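Long-range contacts in putative secreted glycosylhydrolase (Parabacteroides distasonis ATCC 8503, PDB 3IMM), which probably acts as a glycoside hydrolase of the 3-keto-disaccharide hydrolase family, though its substrate is not established: residues D29-A34 and L190-N195; D37-T42 and G181-H186; L53-D58 and I82-D87; G64-C69 and P77-I82. All coordinates share one frame; numbering follows the deposited sequence.

Overall arrangement
The four contacts belong to one concanavalin-like beta sandwich. Contact 1 attaches strand 31-34 of a small two-stranded sheet to strand 191-200 of the six-stranded sheet, and contact 2 joins neighbouring strands of the five-stranded sheet; their centres lie about 12 Å apart, and Leu182 CD1 packs on Phe193 CD2 at 3.8 Å. Contact 3 spans the core between the two large sheets. Contact 4 is the hairpin whose second strand continues into contact 3, the two sharing Ile82. A sodium ion sits on this hairpin, bound by Glu81 of contact 4, Gln83 of contact 3, Asn62 and Ser63. In one of its two conformers, Gln183 of contact 2 sets NE2 2.6 Å from Glu81 OE2.

Contact 1: D29-A34 and L190-N195; sequences DGVLGA and LIWFRN
Leu32 and Phe193 exchange both of their backbone hydrogen bonds: Leu32 N donates to Phe193 O at 2.7 Å, and Phe193 N returns a nearly straight bond to Leu32 O at 2.9 Å (172° at the hydrogen). This is a single antiparallel hydrogen-bonded pair, and water carries the pairing past it at both ends. At the Gly30 end, one water donates to Gly30 O and accepts from Asn195 N. At the other end a second water joins Ala34 N to Ile191 O, 2.9 Å from the former and 2.8 Å from the latter.

Phe193 O also receives a CA-H...O contact from Val31 CA at 3.3 Å. The side chain of Val31 places CG1 anti to the backbone N (chi1 174°), which brings this methyl to 3.6 Å from Trp192 CB, at the root of the indole. Leu32 CB and Phe193 CB lie 4.2 Å apart. Leu32 O sits at the edge of the phenyl ring, near its plane. Arg194 lends only its CB, packed against Gly30 O; its guanidinium leads away to a salt bridge with Asp54 and a cation-pi contact with Trp122.

Strand 31-34, hydrogen-bonded to strand 25-28 in a separate two-stranded sheet, is thus tied to the six-stranded sheet by one direct bonded pair. With water completing the join, the chemistry implies a local attachment by backbone groups, backed by apolar packing of Val31 and Leu32.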
loop_
_atom_site.group_PDB
_atom_site.type_symbol
_atom_site.label_atom_id
_atom_site.label_comp_id
_atom_site.label_asym_id
_atom_site.label_seq_id
_atom_site.Cartn_x
_atom_site.Cartn_y
_atom_site.Cartn_z
ATOM N N ASP A 29 -4.397 -11.440 18.549
ATOM C CA ASP A 29 -5.474 -12.300 18.074
ATOM C C ASP A 29 -5.425 -12.512 16.555
ATOM O O ASP A 29 -6.463 -12.592 15.883
ATOM C CB ASP A 29 -6.819 -11.684 18.460
ATOM C CG ASP A 29 -7.040 -11.597 19.963
ATOM O OD1 ASP A 29 -6.388 -12.318 20.781
ATOM O OD2 ASP A 29 -7.908 -10.785 20.317
ATOM N N GLY A 30 -4.215 -12.622 16.018
ATOM C CA GLY A 30 -4.032 -12.880 14.597
ATOM C C GLY A 30 -4.113 -11.649 13.698
ATOM O O GLY A 30 -4.126 -11.769 12.477
ATOM N N VAL A 31 -4.167 -10.469 14.302
ATOM C CA VAL A 31 -4.417 -9.209 13.576
ATOM C C VAL A 31 -3.225 -8.293 13.873
ATOM O O VAL A 31 -2.881 -8.097 15.034
ATOM C CB VAL A 31 -5.750 -8.599 14.008
ATOM C CG1 VAL A 31 -5.996 -7.182 13.364
ATOM C CG2 VAL A 31 -6.880 -9.572 13.686
ATOM N N LEU A 32 -2.560 -7.830 12.808
ATOM C CA LEU A 32 -1.372 -7.022 12.889
ATOM C C LEU A 32 -1.750 -5.547 13.022
ATOM O O LEU A 32 -2.601 -5.058 12.304
ATOM C CB LEU A 32 -0.508 -7.245 11.630
ATOM C CG LEU A 32 0.844 -6.498 11.522
ATOM C CD1 LEU A 32 1.859 -6.957 12.597
ATOM C CD2 LEU A 32 1.444 -6.637 10.123
ATOM N N GLY A 33 -1.104 -4.837 13.932
ATOM C CA GLY A 33 -1.283 -3.380 14.018
ATOM C C GLY A 33 -0.062 -2.729 14.618
ATOM O O GLY A 33 0.828 -3.417 15.126
ATOM N N ALA A 34 -0.064 -1.406 14.589
ATOM C CA ALA A 34 1.060 -0.579 14.973
ATOM C C ALA A 34 0.565 0.456 15.981
ATOM O O ALA A 34 -0.550 0.957 15.874
ATOM C CB ALA A 34 1.626 0.132 13.740
ATOM N N LEU A 190 -6.828 4.331 13.558
ATOM C CA LEU A 190 -6.102 3.079 13.520
ATOM C C LEU A 190 -6.358 2.377 12.190
ATOM O O LEU A 190 -7.215 2.769 11.394
ATOM C CB LEU A 190 -6.502 2.188 14.683
ATOM C CG LEU A 190 -6.544 2.809 16.093
ATOM C CD1 LEU A 190 -6.792 1.677 17.134
ATOM C CD2 LEU A 190 -5.272 3.559 16.424
ATOM N N ILE A 191 -5.548 1.359 11.951
ATOM C CA ILE A 191 -5.713 0.441 10.847
ATOM C C ILE A 191 -5.278 -0.941 11.356
ATOM O O ILE A 191 -4.387 -1.042 12.191
ATOM C CB ILE A 191 -4.930 0.919 9.574
ATOM C CG1 ILE A 191 -5.315 0.011 8.390
ATOM C CG2 ILE A 191 -3.453 0.916 9.832
ATOM C CD1 ILE A 191 -4.941 0.496 6.961
ATOM N N TRP A 192 -5.981 -1.992 10.929
ATOM C CA TRP A 192 -5.695 -3.361 11.296
ATOM C C TRP A 192 -5.485 -4.201 10.058
ATOM O O TRP A 192 -6.246 -4.080 9.088
ATOM C CB TRP A 192 -6.880 -3.942 12.076
ATOM C CG TRP A 192 -7.167 -3.251 13.396
ATOM C CD1 TRP A 192 -6.678 -3.604 14.601
ATOM C CD2 TRP A 192 -8.017 -2.118 13.630
ATOM N NE1 TRP A 192 -7.173 -2.784 15.591
ATOM C CE2 TRP A 192 -7.999 -1.861 15.016
ATOM C CE3 TRP A 192 -8.790 -1.295 12.805
ATOM C CZ2 TRP A 192 -8.716 -0.811 15.600
ATOM C CZ3 TRP A 192 -9.511 -0.267 13.385
ATOM C CH2 TRP A 192 -9.463 -0.032 14.773
ATOM N N PHE A 193 -4.482 -5.089 10.109
ATOM C CA PHE A 193 -4.231 -6.008 9.022
ATOM C C PHE A 193 -4.312 -7.480 9.431
ATOM O O PHE A 193 -4.053 -7.859 10.602
ATOM C CB PHE A 193 -2.858 -5.786 8.417
ATOM C CG PHE A 193 -2.548 -4.356 8.059
ATOM C CD1 PHE A 193 -2.833 -3.856 6.814
ATOM C CD2 PHE A 193 -1.901 -3.535 9.001
ATOM C CE1 PHE A 193 -2.500 -2.571 6.499
ATOM C CE2 PHE A 193 -1.565 -2.243 8.694
ATOM C CZ PHE A 193 -1.873 -1.751 7.438
ATOM N N ARG A 194 -4.642 -8.324 8.461
ATOM C CA ARG A 194 -4.598 -9.760 8.680
ATOM C C ARG A 194 -4.532 -10.550 7.404
ATOM O O ARG A 194 -4.728 -10.021 6.311
ATOM C CB ARG A 194 -5.747 -10.274 9.535
ATOM C CG ARG A 194 -6.995 -10.237 8.859
ATOM C CD ARG A 194 -8.125 -10.961 9.609
ATOM N NE ARG A 194 -9.197 -10.876 8.637
ATOM C CZ ARG A 194 -10.491 -10.800 8.863
ATOM N NH1 ARG A 194 -10.971 -10.865 10.074
ATOM N NH2 ARG A 194 -11.311 -10.680 7.812
ATOM N N ASN A 195 -4.198 -11.824 7.549
ATOM C CA ASN A 195 -4.035 -12.702 6.405
ATOM C C ASN A 195 -3.145 -12.072 5.318
ATOM O O ASN A 195 -3.475 -12.126 4.162
ATOM C CB ASN A 195 -5.415 -13.071 5.819
ATOM C CG ASN A 195 -6.202 -13.956 6.734
ATOM O OD1 ASN A 195 -5.675 -14.952 7.217
ATOM N ND2 ASN A 195 -7.470 -13.627 6.950
HETATM O O HOH W 1 -3.288 -12.761 10.168
HETATM O O HOH W 2 -3.126 1.685 13.666
HETATM O O HOH W 3 -1.695 -0.314 12.439
#

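Contact 2: D37-T42 and G181-H186; sequences DESIWT and GLQGKH
The first torsion of Ile40 brings its CG2 against Leu182: CG1 is anti to the backbone N (chi1 179°), leaving CG2 between N and the carbonyl carbon, 3.7 Å from Leu182 CB. The two side chains lie side by side, pointing the same way, and Trp25 covers both. In Trp41, CG is anti to the carbonyl carbon (chi1 -57°), and the six-membered part of the indole reaches Gly181, with CE3 3.5 Å from Gly181 CA. A CB on Gly181 would collide with that ring, so the glycine makes room for the tryptophan. An alanine in place of Trp41 would probably leave a gap beside Gly181 and deprive Trp75 of its edge-to-face ring partner.

Between the strands, Ile40 N donates to Leu182 O at 3.0 Å in an antiparallel hydrogen-bonded pair. Farther along, a water donates to Asp37 O at 2.6 Å and is hydrogen-bonded to Ser39 OG. In one of the two conformers of Gly184, its N donates to this water and, weakly (123°), to Asp37 O. Regular pairing near Ile40 thus gives way, toward Asp37, to a looser join of one bridging water, a weak direct bond and CA-H...O contacts.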
loop_
_atom_site.group_PDB
_atom_site.type_symbol
_atom_site.label_atom_id
_atom_site.label_comp_id
_atom_site.label_asym_id
_atom_site.label_seq_id
_atom_site.Cartn_x
_atom_site.Cartn_y
_atom_site.Cartn_z
ATOM N N ASP A 37 4.714 5.218 14.582
ATOM C CA ASP A 37 4.715 5.646 13.182
ATOM C C ASP A 37 5.630 4.847 12.245
ATOM O O ASP A 37 5.407 4.832 11.045
ATOM C CB ASP A 37 5.018 7.145 13.101
ATOM C CG ASP A 37 6.385 7.486 13.630
ATOM O OD1 ASP A 37 6.586 7.364 14.852
ATOM O OD2 ASP A 37 7.259 7.870 12.826
ATOM N N GLU A 38 6.628 4.157 12.788
ATOM C CA GLU A 38 7.578 3.416 11.964
ATOM C C GLU A 38 6.940 2.259 11.201
ATOM O O GLU A 38 5.966 1.661 11.662
ATOM C CB GLU A 38 8.723 2.914 12.825
ATOM C CG GLU A 38 9.893 2.315 12.063
ATOM C CD GLU A 38 11.030 1.911 13.005
ATOM O OE1 GLU A 38 10.974 0.837 13.669
ATOM O OE2 GLU A 38 11.985 2.711 13.082
ATOM N N SER A 39 7.504 1.970 10.026
ATOM C CA SER A 39 7.038 0.936 9.127
ATOM C C SER A 39 7.498 -0.474 9.523
ATOM O O SER A 39 8.393 -0.654 10.373
ATOM C CB SER A 39 7.508 1.263 7.694
ATOM O OG SER A 39 6.993 2.510 7.220
ATOM N N ILE A 40 6.899 -1.477 8.890
ATOM C CA ILE A 40 7.322 -2.887 9.028
ATOM C C ILE A 40 7.685 -3.379 7.626
ATOM O O ILE A 40 6.966 -3.084 6.659
ATOM C CB ILE A 40 6.204 -3.795 9.678
ATOM C CG1 ILE A 40 6.656 -5.261 9.786
ATOM C CG2 ILE A 40 4.815 -3.684 8.936
ATOM C CD1 ILE A 40 5.947 -6.041 10.822
ATOM N N TRP A 41 8.810 -4.093 7.499
ATOM C CA TRP A 41 9.295 -4.479 6.192
ATOM C C TRP A 41 9.543 -5.944 6.135
ATOM O O TRP A 41 9.839 -6.577 7.153
ATOM C CB TRP A 41 10.600 -3.757 5.822
ATOM C CG TRP A 41 10.490 -2.255 5.861
ATOM C CD1 TRP A 41 10.897 -1.442 6.863
ATOM C CD2 TRP A 41 9.921 -1.410 4.857
ATOM N NE1 TRP A 41 10.603 -0.133 6.557
ATOM C CE2 TRP A 41 10.007 -0.088 5.328
ATOM C CE3 TRP A 41 9.386 -1.642 3.587
ATOM C CZ2 TRP A 41 9.556 1.003 4.585
ATOM C CZ3 TRP A 41 8.932 -0.581 2.858
ATOM C CH2 TRP A 41 9.008 0.737 3.366
ATOM N N THR A 42 9.458 -6.475 4.917
ATOM C CA THR A 42 9.973 -7.789 4.653
ATOM C C THR A 42 11.495 -7.750 4.804
ATOM O O THR A 42 12.123 -6.706 4.610
ATOM C CB THR A 42 9.564 -8.289 3.245
ATOM O OG1 THR A 42 9.991 -7.349 2.268
ATOM C CG2 THR A 42 8.050 -8.477 3.144
ATOM N N GLY A 181 6.433 -3.294 2.559
ATOM C CA GLY A 181 6.135 -2.828 3.896
ATOM C C GLY A 181 4.731 -2.287 4.096
ATOM O O GLY A 181 3.996 -2.049 3.154
ATOM N N LEU A 182 4.376 -2.141 5.366
ATOM C CA LEU A 182 3.169 -1.457 5.800
ATOM C C LEU A 182 3.588 -0.272 6.646
ATOM O O LEU A 182 4.604 -0.301 7.345
ATOM C CB LEU A 182 2.280 -2.384 6.621
ATOM C CG LEU A 182 1.816 -3.669 5.954
ATOM C CD1 LEU A 182 1.135 -4.592 6.972
ATOM C CD2 LEU A 182 0.885 -3.315 4.752
ATOM N N GLN A 183 2.800 0.784 6.550
ATOM C CA GLN A 183 3.071 2.002 7.286
ATOM C C GLN A 183 2.414 1.979 8.651
ATOM O O GLN A 183 1.375 1.347 8.846
ATOM C CB GLN A 183 2.613 3.196 6.476
ATOM C CG GLN A 183 3.377 3.317 5.182
ATOM C CD GLN A 183 2.718 4.259 4.244
ATOM O OE1 GLN A 183 2.634 5.455 4.524
ATOM N NE2 GLN A 183 2.235 3.740 3.120
ATOM N N GLY A 184 3.060 2.704 9.575
ATOM C CA GLY A 184 2.698 2.746 10.981
ATOM C C GLY A 184 1.607 3.753 11.256
ATOM O O GLY A 184 1.037 4.311 10.348
ATOM N N LYS A 185 1.320 3.960 12.532
ATOM C CA LYS A 185 0.293 4.885 12.992
ATOM C C LYS A 185 0.813 6.300 13.126
ATOM O O LYS A 185 1.762 6.540 13.859
ATOM C CB LYS A 185 -0.211 4.368 14.337
ATOM C CG LYS A 185 -1.178 5.249 15.097
ATOM C CD LYS A 185 -1.556 4.548 16.433
ATOM C CE LYS A 185 -2.401 5.410 17.390
ATOM N NZ LYS A 185 -1.774 6.704 17.741
ATOM N N HIS A 186 0.173 7.247 12.434
ATOM C CA HIS A 186 0.633 8.623 12.451
ATOM C C HIS A 186 -0.278 9.577 13.262
ATOM O O HIS A 186 0.128 10.712 13.579
ATOM C CB HIS A 186 0.837 9.126 11.015
ATOM C CG HIS A 186 -0.441 9.452 10.312
ATOM N ND1 HIS A 186 -1.048 8.572 9.441
ATOM C CD2 HIS A 186 -1.227 10.558 10.346
ATOM C CE1 HIS A 186 -2.150 9.123 8.962
ATOM N NE2 HIS A 186 -2.288 10.321 9.507
HETATM O O HOH W 4 5.266 4.376 8.489
#

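Contact 3: L53-D58 and I82-D87; sequences LDFKTD and IQIADD. With NA (sodium ion), chain D.
Strands 49-57 and 80-85, which belong to different sheets, bring Phe55 and Ile84 face to face, the touching parts running 31° apart in direction and with their backbones unbonded to one another. The side chains slide past each other in opposite directions. Ile84 has CG1 beside its backbone N (chi1 -67°), which leaves CG2 anti to that N and puts this methyl over one face of the Phe55 ring. It stands 3.8 Å from the ring centroid and 28° off the normal, a CH-pi contact; the ring atom closest to Ile84 CG2 is Phe55 CE1, at 3.4 Å. Ile84 CD1 lies above the plane, offset toward the rim, and touches Leu53 CD1 more loosely at 4.4 Å. Ile191 and Phe193 of the six-stranded sheet also pack on Ile84, as does Val65 of its own sheet, so that Ile84 is packed from both sheets.

Toward the end of the contact the chemistry turns polar. Thr57 OG1 donates to a water at 2.6 Å, and the same water donates to Asp86 OD1 at 2.7 Å, bridging the segments. Asp86, the centre of an inverse gamma turn, sets CB 3.6 Å from Asp58 O, while its OD2 accepts a hydrogen bond from Gly60 N.

Gln83, next along the strand from Ile84, plays no part in this packing: its OE1 binds the sodium ion at 2.4 Å, alongside Asn62, Ser63 and Glu81. Strand 80-85 therefore combines two chemistries, with apolar Ile84 pressed into the core between the sheets and the amide oxygen of Gln83 serving as a metal ligand.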
loop_
_atom_site.group_PDB
_atom_site.type_symbol
_atom_site.label_atom_id
_atom_site.label_comp_id
_atom_site.label_asym_id
_atom_site.label_seq_id
_atom_site.Cartn_x
_atom_site.Cartn_y
_atom_site.Cartn_z
ATOM N N LEU A 53 -4.045 -9.210 1.291
ATOM C CA LEU A 53 -4.175 -8.802 2.675
ATOM C C LEU A 53 -5.600 -8.377 2.966
ATOM O O LEU A 53 -6.303 -7.887 2.088
ATOM C CB LEU A 53 -3.235 -7.646 2.978
ATOM C CG LEU A 53 -3.414 -6.309 2.231
ATOM C CD1 LEU A 53 -3.016 -5.150 3.115
ATOM C CD2 LEU A 53 -2.638 -6.260 0.906
ATOM N N ASP A 54 -6.014 -8.579 4.206
ATOM C CA ASP A 54 -7.265 -8.060 4.707
ATOM C C ASP A 54 -6.864 -6.819 5.440
ATOM O O ASP A 54 -5.755 -6.773 5.995
ATOM C CB ASP A 54 -7.933 -9.035 5.690
ATOM C CG ASP A 54 -8.241 -10.416 5.073
ATOM O OD1 ASP A 54 -8.216 -10.550 3.836
ATOM O OD2 ASP A 54 -8.501 -11.385 5.840
ATOM N N PHE A 55 -7.737 -5.804 5.435
ATOM C CA PHE A 55 -7.580 -4.675 6.318
ATOM C C PHE A 55 -8.931 -4.147 6.785
ATOM O O PHE A 55 -9.959 -4.322 6.096
ATOM C CB PHE A 55 -6.760 -3.582 5.650
ATOM C CG PHE A 55 -7.437 -2.923 4.508
ATOM C CD1 PHE A 55 -8.228 -1.775 4.715
ATOM C CD2 PHE A 55 -7.273 -3.402 3.212
ATOM C CE1 PHE A 55 -8.840 -1.137 3.645
ATOM C CE2 PHE A 55 -7.910 -2.777 2.134
ATOM C CZ PHE A 55 -8.694 -1.658 2.347
ATOM N N LYS A 56 -8.925 -3.525 7.970
ATOM C CA LYS A 56 -10.110 -2.851 8.549
ATOM C C LYS A 56 -9.743 -1.409 8.864
ATOM O O LYS A 56 -8.704 -1.128 9.439
ATOM C CB LYS A 56 -10.532 -3.579 9.829
ATOM C CG LYS A 56 -11.709 -3.003 10.627
ATOM C CD LYS A 56 -12.113 -3.954 11.802
ATOM C CE LYS A 56 -11.101 -3.912 12.919
ATOM N NZ LYS A 56 -11.532 -4.643 14.117
ATOM N N THR A 57 -10.610 -0.489 8.503
ATOM C CA THR A 57 -10.357 0.911 8.774
ATOM C C THR A 57 -11.051 1.396 10.024
ATOM O O THR A 57 -11.957 0.753 10.560
ATOM C CB THR A 57 -10.805 1.805 7.590
ATOM O OG1 THR A 57 -12.228 1.798 7.517
ATOM C CG2 THR A 57 -10.204 1.304 6.277
ATOM N N ASP A 58 -10.539 2.530 10.480
ATOM C CA ASP A 58 -11.157 3.432 11.418
ATOM C C ASP A 58 -11.670 4.655 10.622
ATOM O O ASP A 58 -11.302 4.867 9.443
ATOM C CB ASP A 58 -10.040 3.939 12.323
ATOM C CG ASP A 58 -10.414 4.032 13.760
ATOM O OD1 ASP A 58 -11.590 3.797 14.104
ATOM O OD2 ASP A 58 -9.479 4.290 14.564
ATOM N N ILE A 82 0.493 1.825 -2.558
ATOM C CA ILE A 82 -0.901 1.555 -2.782
ATOM C C ILE A 82 -1.647 2.132 -1.588
ATOM O O ILE A 82 -1.479 1.688 -0.463
ATOM C CB ILE A 82 -1.225 0.063 -2.924
ATOM C CG1 ILE A 82 -0.501 -0.564 -4.136
ATOM C CG2 ILE A 82 -2.773 -0.068 -3.151
ATOM C CD1 ILE A 82 1.003 -0.793 -4.009
ATOM N N GLN A 83 -2.432 3.166 -1.862
ATOM C CA GLN A 83 -3.184 3.862 -0.829
ATOM C C GLN A 83 -4.241 2.981 -0.161
ATOM O O GLN A 83 -5.005 2.280 -0.833
ATOM C CB GLN A 83 -3.903 5.043 -1.475
ATOM C CG GLN A 83 -4.694 5.929 -0.545
ATOM C CD GLN A 83 -3.851 6.829 0.302
ATOM O OE1 GLN A 83 -2.650 6.621 0.443
ATOM N NE2 GLN A 83 -4.472 7.859 0.860
ATOM N N ILE A 84 -4.329 3.087 1.159
ATOM C CA ILE A 84 -5.443 2.534 1.923
ATOM C C ILE A 84 -6.047 3.685 2.667
ATOM O O ILE A 84 -5.345 4.406 3.365
ATOM C CB ILE A 84 -5.018 1.450 2.947
ATOM C CG1 ILE A 84 -4.522 0.216 2.250
ATOM C CG2 ILE A 84 -6.212 1.049 3.809
ATOM C CD1 ILE A 84 -3.941 -0.806 3.186
ATOM N N ALA A 85 -7.346 3.891 2.499
ATOM C CA ALA A 85 -7.982 5.051 3.067
ATOM C C ALA A 85 -9.445 4.793 3.321
ATOM O O ALA A 85 -10.100 4.045 2.603
ATOM C CB ALA A 85 -7.806 6.300 2.138
ATOM N N ASP A 86 -9.947 5.451 4.351
ATOM C CA ASP A 86 -11.387 5.548 4.590
ATOM C C ASP A 86 -12.042 6.553 3.659
ATOM O O ASP A 86 -12.186 7.711 3.994
ATOM C CB ASP A 86 -11.671 5.968 6.046
ATOM C CG ASP A 86 -13.149 6.176 6.307
ATOM O OD1 ASP A 86 -13.965 5.561 5.573
ATOM O OD2 ASP A 86 -13.497 6.941 7.232
ATOM N N ASP A 87 -12.476 6.092 2.494
ATOM C CA ASP A 87 -13.132 6.958 1.522
ATOM C C ASP A 87 -14.457 7.579 2.033
ATOM O O ASP A 87 -15.020 8.449 1.388
ATOM C CB ASP A 87 -13.427 6.156 0.233
ATOM C CG ASP A 87 -12.195 5.840 -0.563
ATOM O OD1 ASP A 87 -11.105 6.210 -0.141
ATOM O OD2 ASP A 87 -12.295 5.204 -1.629
HETATM NA NA NA D . -1.327 6.660 2.456
HETATM O O HOH W 5 -13.267 2.937 5.425
#

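Contact 4: G64-C69 and P77-I82; sequences GVVVYC and PNSVEI. With NA (sodium ion), chain D.
An antiparallel beta hairpin, made by strands 62-69 and 80-85 of the concanavalin-like sandwich, sets Val65 against Ile82 and Val67 against Val80 as its two hydrogen-bonded pairs. Val65 and Ile82 exchange bonds of 2.9 Å from Val65 N to Ile82 O and 2.8 Å from Ile82 N to Val65 O. Val67 N donates to Val80 O at 2.8 Å, and Val80 N to Val67 O at 3.0 Å.

On the face carrying Val65, Val67, Val80 and Ile82, Val67 CG2 lies 3.9 Å from both Val80 CB and Ile82 CD1. Tyr68 and Val80 lie side by side, and CD2 of the ring meets Val80 CG2. This apolar face is buried against the other sheet, where Ile127 packs on both Val65 and Ile82, and Tyr68 OH donates a hydrogen bond to Gly131 O.

Val66 and Glu81 occupy the opposite face as a non-hydrogen-bonded pair. The CG1 methyl of Val66 presses on Ser79 CB at 3.4 Å, a tight carbon contact, while Ser79 OG is hydrogen-bonded to Trp75 O. Glu81 CG is anti to the backbone N (chi1 175°), and the chain runs extended from there, carrying the carboxylate past Gly64 to the metal. Gln183 NE2, in one of its two conformers, bonds Glu81 OE2 and probably helps position it. Gly64 suits this approach, since a CB there would collide with the carboxylate: Glu81 OE2 stands 3.6 Å from Gly64 CA and binds the sodium ion at 2.7 Å.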
loop_
_atom_site.group_PDB
_atom_site.type_symbol
_atom_site.label_atom_id
_atom_site.label_comp_id
_atom_site.label_asym_id
_atom_site.label_seq_id
_atom_site.Cartn_x
_atom_site.Cartn_y
_atom_site.Cartn_z
ATOM N N GLY A 64 -1.147 2.709 3.799
ATOM C CA GLY A 64 -0.709 2.267 2.471
ATOM C C GLY A 64 0.195 1.067 2.533
ATOM O O GLY A 64 0.845 0.830 3.532
ATOM N N VAL A 65 0.201 0.302 1.450
ATOM C CA VAL A 65 1.074 -0.831 1.286
ATOM C C VAL A 65 2.199 -0.338 0.382
ATOM O O VAL A 65 1.935 0.281 -0.671
ATOM C CB VAL A 65 0.316 -2.009 0.659
ATOM C CG1 VAL A 65 1.234 -3.203 0.518
ATOM C CG2 VAL A 65 -0.943 -2.373 1.536
ATOM N N VAL A 66 3.440 -0.600 0.776
ATOM C CA VAL A 66 4.597 -0.151 0.010
ATOM C C VAL A 66 5.210 -1.344 -0.690
ATOM O O VAL A 66 5.408 -2.368 -0.080
ATOM C CB VAL A 66 5.611 0.575 0.912
ATOM C CG1 VAL A 66 6.810 1.053 0.126
ATOM C CG2 VAL A 66 4.912 1.777 1.585
ATOM N N VAL A 67 5.462 -1.222 -1.983
ATOM C CA VAL A 67 6.103 -2.294 -2.767
ATOM C C VAL A 67 7.304 -1.692 -3.482
ATOM O O VAL A 67 7.472 -0.446 -3.553
ATOM C CB VAL A 67 5.123 -2.984 -3.776
ATOM C CG1 VAL A 67 3.935 -3.628 -3.018
ATOM C CG2 VAL A 67 4.611 -1.992 -4.888
ATOM N N TYR A 68 8.178 -2.569 -3.960
ATOM C CA TYR A 68 9.299 -2.152 -4.779
ATOM C C TYR A 68 10.188 -1.152 -4.046
ATOM O O TYR A 68 10.712 -0.197 -4.657
ATOM C CB TYR A 68 8.772 -1.509 -6.091
ATOM C CG TYR A 68 8.007 -2.392 -7.040
ATOM C CD1 TYR A 68 7.988 -3.767 -6.890
ATOM C CD2 TYR A 68 7.370 -1.839 -8.177
ATOM C CE1 TYR A 68 7.317 -4.565 -7.775
ATOM C CE2 TYR A 68 6.717 -2.649 -9.095
ATOM C CZ TYR A 68 6.703 -4.006 -8.891
ATOM O OH TYR A 68 6.081 -4.844 -9.775
ATOM N N CYS A 69 10.352 -1.346 -2.744
ATOM C CA CYS A 69 11.156 -0.434 -1.947
ATOM C C CYS A 69 12.619 -0.815 -2.013
ATOM O O CYS A 69 12.988 -1.898 -1.633
ATOM C CB CYS A 69 10.685 -0.366 -0.492
ATOM S SG CYS A 69 11.679 0.735 0.453
ATOM N N PRO A 77 10.606 8.282 -1.365
ATOM C CA PRO A 77 10.844 8.483 -2.783
ATOM C C PRO A 77 11.330 7.246 -3.539
ATOM O O PRO A 77 11.432 7.288 -4.743
ATOM C CB PRO A 77 11.938 9.589 -2.816
ATOM C CG PRO A 77 12.580 9.582 -1.469
ATOM C CD PRO A 77 11.742 8.748 -0.538
ATOM N N ASN A 78 11.630 6.147 -2.854
ATOM C CA ASN A 78 12.212 4.983 -3.525
ATOM C C ASN A 78 11.283 3.805 -3.425
ATOM O O ASN A 78 11.690 2.723 -3.051
ATOM C CB ASN A 78 13.586 4.649 -2.933
ATOM C CG ASN A 78 14.574 5.779 -3.096
ATOM O OD1 ASN A 78 14.895 6.152 -4.201
ATOM N ND2 ASN A 78 15.033 6.336 -2.000
ATOM N N SER A 79 10.015 4.024 -3.767
ATOM C CA SER A 79 9.008 2.974 -3.619
ATOM C C SER A 79 7.706 3.344 -4.319
ATOM O O SER A 79 7.515 4.478 -4.762
ATOM C CB SER A 79 8.712 2.671 -2.130
ATOM O OG SER A 79 8.095 3.784 -1.483
ATOM N N VAL A 80 6.806 2.364 -4.392
ATOM C CA VAL A 80 5.441 2.611 -4.854
ATOM C C VAL A 80 4.482 2.328 -3.695
ATOM O O VAL A 80 4.651 1.323 -2.958
ATOM C CB VAL A 80 5.128 1.702 -6.061
ATOM C CG1 VAL A 80 3.666 1.823 -6.462
ATOM C CG2 VAL A 80 6.120 2.013 -7.176
ATOM N N GLU A 81 3.501 3.214 -3.506
ATOM C CA GLU A 81 2.524 3.075 -2.431
ATOM C C GLU A 81 1.100 2.931 -2.975
ATOM O O GLU A 81 0.588 3.771 -3.746
ATOM C CB GLU A 81 2.556 4.259 -1.472
ATOM C CG GLU A 81 1.479 4.196 -0.427
ATOM C CD GLU A 81 1.507 5.403 0.483
ATOM O OE1 GLU A 81 2.161 6.409 0.127
ATOM O OE2 GLU A 81 0.850 5.342 1.543
ATOM N N ILE A 82 0.493 1.825 -2.558
ATOM C CA ILE A 82 -0.901 1.555 -2.782
ATOM C C ILE A 82 -1.647 2.132 -1.588
ATOM O O ILE A 82 -1.479 1.688 -0.463
ATOM C CB ILE A 82 -1.225 0.063 -2.924
ATOM C CG1 ILE A 82 -0.501 -0.564 -4.136
ATOM C CG2 ILE A 82 -2.773 -0.068 -3.151
ATOM C CD1 ILE A 82 1.003 -0.793 -4.009
HETATM NA NA NA D . -1.327 6.660 2.456
#